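Local coordinates for d-3-phosphoglycerate dehydrogenase oxidoreductase protein (Ralstonia solanacearum, PDB 3GG9), which probably acts as an NAD-dependent D-isomer specific 2-hydroxyacid dehydrogenase, with phosphoglycerate dehydrogenase as its putative activity, at the interface of chains A and B. Sequence-based numbering; all coordinates share one arbitrary frame. Chains: chain A/B, d-3-phosphoglycerate dehydrogenase oxidoreductase protein.

The interface of chains A and B. Residues chain A 12, 14, 58, 300-301, 304-306, 309; chain B 124, 129, 139, 141, 153-155.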
# COMPACT_ATOMS: atom_id res chain seq x y z
N GLN A 12 14.66 -12.14 -10.03
CA GLN A 12 14.61 -12.74 -8.70
C GLN A 12 14.66 -14.27 -8.71
O GLN A 12 14.38 -14.89 -7.69
CB GLN A 12 13.33 -12.29 -7.98
CG GLN A 12 13.40 -10.87 -7.53
CD GLN A 12 12.10 -10.33 -6.97
OE1 GLN A 12 11.21 -9.92 -7.71
NE2 GLN A 12 12.01 -10.26 -5.63
N ALA A 14 12.77 -16.55 -9.95
CA ALA A 14 11.51 -17.12 -9.44
C ALA A 14 10.99 -18.26 -10.25
O ALA A 14 10.29 -19.12 -9.73
CB ALA A 14 10.42 -16.03 -9.37
N ARG A 58 10.12 -7.68 -21.56
CA ARG A 58 11.45 -7.38 -21.00
C ARG A 58 12.60 -7.39 -22.03
O ARG A 58 13.60 -6.67 -21.87
CB ARG A 58 11.76 -8.30 -19.81
CG ARG A 58 10.82 -8.10 -18.60
CD ARG A 58 11.23 -8.94 -17.41
NE ARG A 58 10.21 -8.87 -16.37
CZ ARG A 58 10.12 -9.66 -15.30
NH1 ARG A 58 10.96 -10.64 -15.05
NH2 ARG A 58 9.12 -9.47 -14.46
N HIS A 300 8.44 -2.09 -12.06
CA HIS A 300 7.62 -2.84 -12.98
C HIS A 300 7.19 -4.19 -12.41
O HIS A 300 7.45 -5.23 -13.02
CB HIS A 300 8.27 -3.00 -14.36
CG HIS A 300 7.29 -3.23 -15.46
ND1 HIS A 300 7.61 -3.08 -16.79
CD2 HIS A 300 5.99 -3.60 -15.42
CE1 HIS A 300 6.54 -3.35 -17.53
NE2 HIS A 300 5.55 -3.68 -16.72
N ILE A 301 6.56 -4.13 -11.24
CA ILE A 301 6.10 -5.34 -10.50
C ILE A 301 4.61 -5.65 -10.63
O ILE A 301 4.09 -6.60 -10.02
CB ILE A 301 6.49 -5.26 -9.01
CG1 ILE A 301 5.97 -3.94 -8.38
CG2 ILE A 301 8.01 -5.43 -8.88
CD1 ILE A 301 6.29 -3.76 -6.87
N VAL A 304 4.48 -9.19 -11.52
CA VAL A 304 5.41 -10.01 -10.71
C VAL A 304 4.71 -10.45 -9.42
O VAL A 304 4.70 -9.76 -8.42
CB VAL A 304 6.78 -9.30 -10.45
CG1 VAL A 304 7.79 -10.23 -9.79
CG2 VAL A 304 7.35 -8.84 -11.78
N GLU A 305 4.07 -11.61 -9.49
CA GLU A 305 3.24 -12.08 -8.41
C GLU A 305 3.15 -13.59 -8.59
O GLU A 305 3.09 -14.07 -9.72
CB GLU A 305 1.87 -11.39 -8.47
CG GLU A 305 0.88 -11.75 -7.38
CD GLU A 305 0.10 -13.02 -7.64
OE1 GLU A 305 -0.42 -13.19 -8.77
OE2 GLU A 305 -0.01 -13.86 -6.70
N ARG A 306 3.10 -14.33 -7.49
CA ARG A 306 3.26 -15.79 -7.52
C ARG A 306 2.20 -16.53 -8.35
O ARG A 306 2.54 -17.40 -9.15
CB ARG A 306 3.37 -16.37 -6.11
CG ARG A 306 2.29 -15.91 -5.15
CD ARG A 306 1.89 -17.07 -4.27
NE ARG A 306 0.54 -16.95 -3.75
CZ ARG A 306 -0.28 -17.99 -3.61
NH1 ARG A 306 0.12 -19.20 -3.98
NH2 ARG A 306 -1.51 -17.82 -3.12
N TYR A 309 2.65 -15.58 -12.07
CA TYR A 309 3.76 -16.35 -12.67
C TYR A 309 3.35 -17.82 -12.92
O TYR A 309 3.59 -18.38 -13.99
CB TYR A 309 5.01 -16.27 -11.77
CG TYR A 309 5.99 -15.14 -12.14
CD1 TYR A 309 5.55 -13.95 -12.73
CD2 TYR A 309 7.36 -15.26 -11.86
CE1 TYR A 309 6.46 -12.91 -13.07
CE2 TYR A 309 8.27 -14.23 -12.21
CZ TYR A 309 7.80 -13.06 -12.81
OH TYR A 309 8.67 -12.02 -13.15
N ARG B 124 2.55 -6.94 -1.49
CA ARG B 124 3.31 -6.70 -2.69
C ARG B 124 4.75 -6.24 -2.45
O ARG B 124 5.41 -5.83 -3.42
CB ARG B 124 2.58 -5.71 -3.57
CG ARG B 124 1.26 -6.27 -4.15
CD ARG B 124 1.50 -7.61 -4.91
NE ARG B 124 2.01 -7.38 -6.27
CZ ARG B 124 1.25 -7.35 -7.36
NH1 ARG B 124 -0.07 -7.54 -7.28
NH2 ARG B 124 1.79 -7.11 -8.51
N TYR B 129 10.73 -3.29 -2.34
CA TYR B 129 11.02 -3.06 -3.77
C TYR B 129 11.41 -1.60 -4.02
O TYR B 129 12.33 -1.34 -4.78
CB TYR B 129 9.83 -3.42 -4.65
CG TYR B 129 9.72 -4.86 -5.09
CD1 TYR B 129 10.72 -5.46 -5.85
CD2 TYR B 129 8.58 -5.61 -4.76
CE1 TYR B 129 10.59 -6.78 -6.27
CE2 TYR B 129 8.45 -6.92 -5.17
CZ TYR B 129 9.44 -7.50 -5.92
OH TYR B 129 9.26 -8.79 -6.34
N GLN B 139 14.17 -4.67 -9.22
CA GLN B 139 13.19 -5.73 -9.00
C GLN B 139 13.74 -6.75 -8.01
O GLN B 139 13.76 -7.95 -8.28
CB GLN B 139 12.75 -6.35 -10.32
CG GLN B 139 11.32 -6.84 -10.33
CD GLN B 139 10.91 -7.38 -11.67
OE1 GLN B 139 11.15 -8.54 -11.99
NE2 GLN B 139 10.27 -6.54 -12.46
N SER B 141 13.27 -7.43 -3.86
CA SER B 141 12.61 -7.06 -2.62
C SER B 141 13.62 -7.24 -1.48
O SER B 141 13.48 -6.63 -0.41
CB SER B 141 11.35 -7.87 -2.40
OG SER B 141 11.65 -9.25 -2.41
N GLY B 153 9.84 -13.68 -1.74
CA GLY B 153 10.22 -12.30 -2.08
C GLY B 153 9.39 -11.65 -3.18
O GLY B 153 9.51 -10.44 -3.40
N ILE B 154 8.56 -12.42 -3.90
CA ILE B 154 7.67 -11.79 -4.87
C ILE B 154 6.25 -11.60 -4.30
O ILE B 154 5.90 -12.23 -3.30
CB ILE B 154 7.68 -12.47 -6.29
CG1 ILE B 154 6.89 -13.78 -6.29
CG2 ILE B 154 9.15 -12.67 -6.82
CD1 ILE B 154 6.83 -14.46 -7.64
N GLY B 155 5.47 -10.72 -4.93
CA GLY B 155 4.15 -10.32 -4.44
C GLY B 155 3.15 -11.46 -4.46
O GLY B 155 3.41 -12.53 -5.03
O HOH W 1 11.76 -10.62 -10.54
O HOH W 2 6.59 -8.91 -6.81
O HOH W 3 8.97 -6.22 -15.17
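In the two-fold symmetric pair of the deposited assembly, which may be the dimer usual among D-isomer specific 2-hydroxyacid dehydrogenases, helix 126-134 and loops of chain B meet the chain A segment that carries A:His300, by family the likely catalytic histidine, and runs into helix 306-324, together with a loop residue near the N terminus, A:Gln12. Side-chain hydrogen bonding centres on A:Gln12 and B:Tyr129, which meet tip to tip with amide and ring planes 84° apart. The phenol OH of B:Tyr129 donates to OE1 of A:Gln12 at 2.6 Å, in the carbonyl plane and on a lone pair; beyond CG the glutamine is extended. Two bonds to main-chain acceptors miss the lone pairs, their donors standing above the carbonyl planes: NH2 of B:Arg124 lies 2.8 Å from O of A:Ile301, which sits in the guanidinium plane. Bends at chi2 and chi3 turn the arginine there. At the start of helix 306-324, N of A:Arg306 donates to O of B:Gly155 (3.1 Å, 155° at H), beside a parallel bridge of A:Glu305 with B:Gly155.

Waters extend the network. Water 2 is held by O of A:Val304, the phenol of B:Tyr129 and N of B:Gly155. The amide of B:Gln139 divides its ends, OE1 taking water 1 at 2.6 Å, which also meets OE1 of A:Gln12, and NE2 taking water 3, shared with O of A:His300. That carbonyl also lies 3.2 Å from NE2 itself, a direct hydrogen bond.

Apolar contact sandwiches the tyrosine ring. CG2 of A:Ile301 sits over one face, 3.8 Å from the centroid, and CB of B:Ser141 covers the other. B:Ile154, with CG1 lodged between the backbone N and the carbonyl carbon (chi1 76°), sends CG2 against A:Gln12 CD and CD1 to within 3.8 Å of A:Arg306 CA.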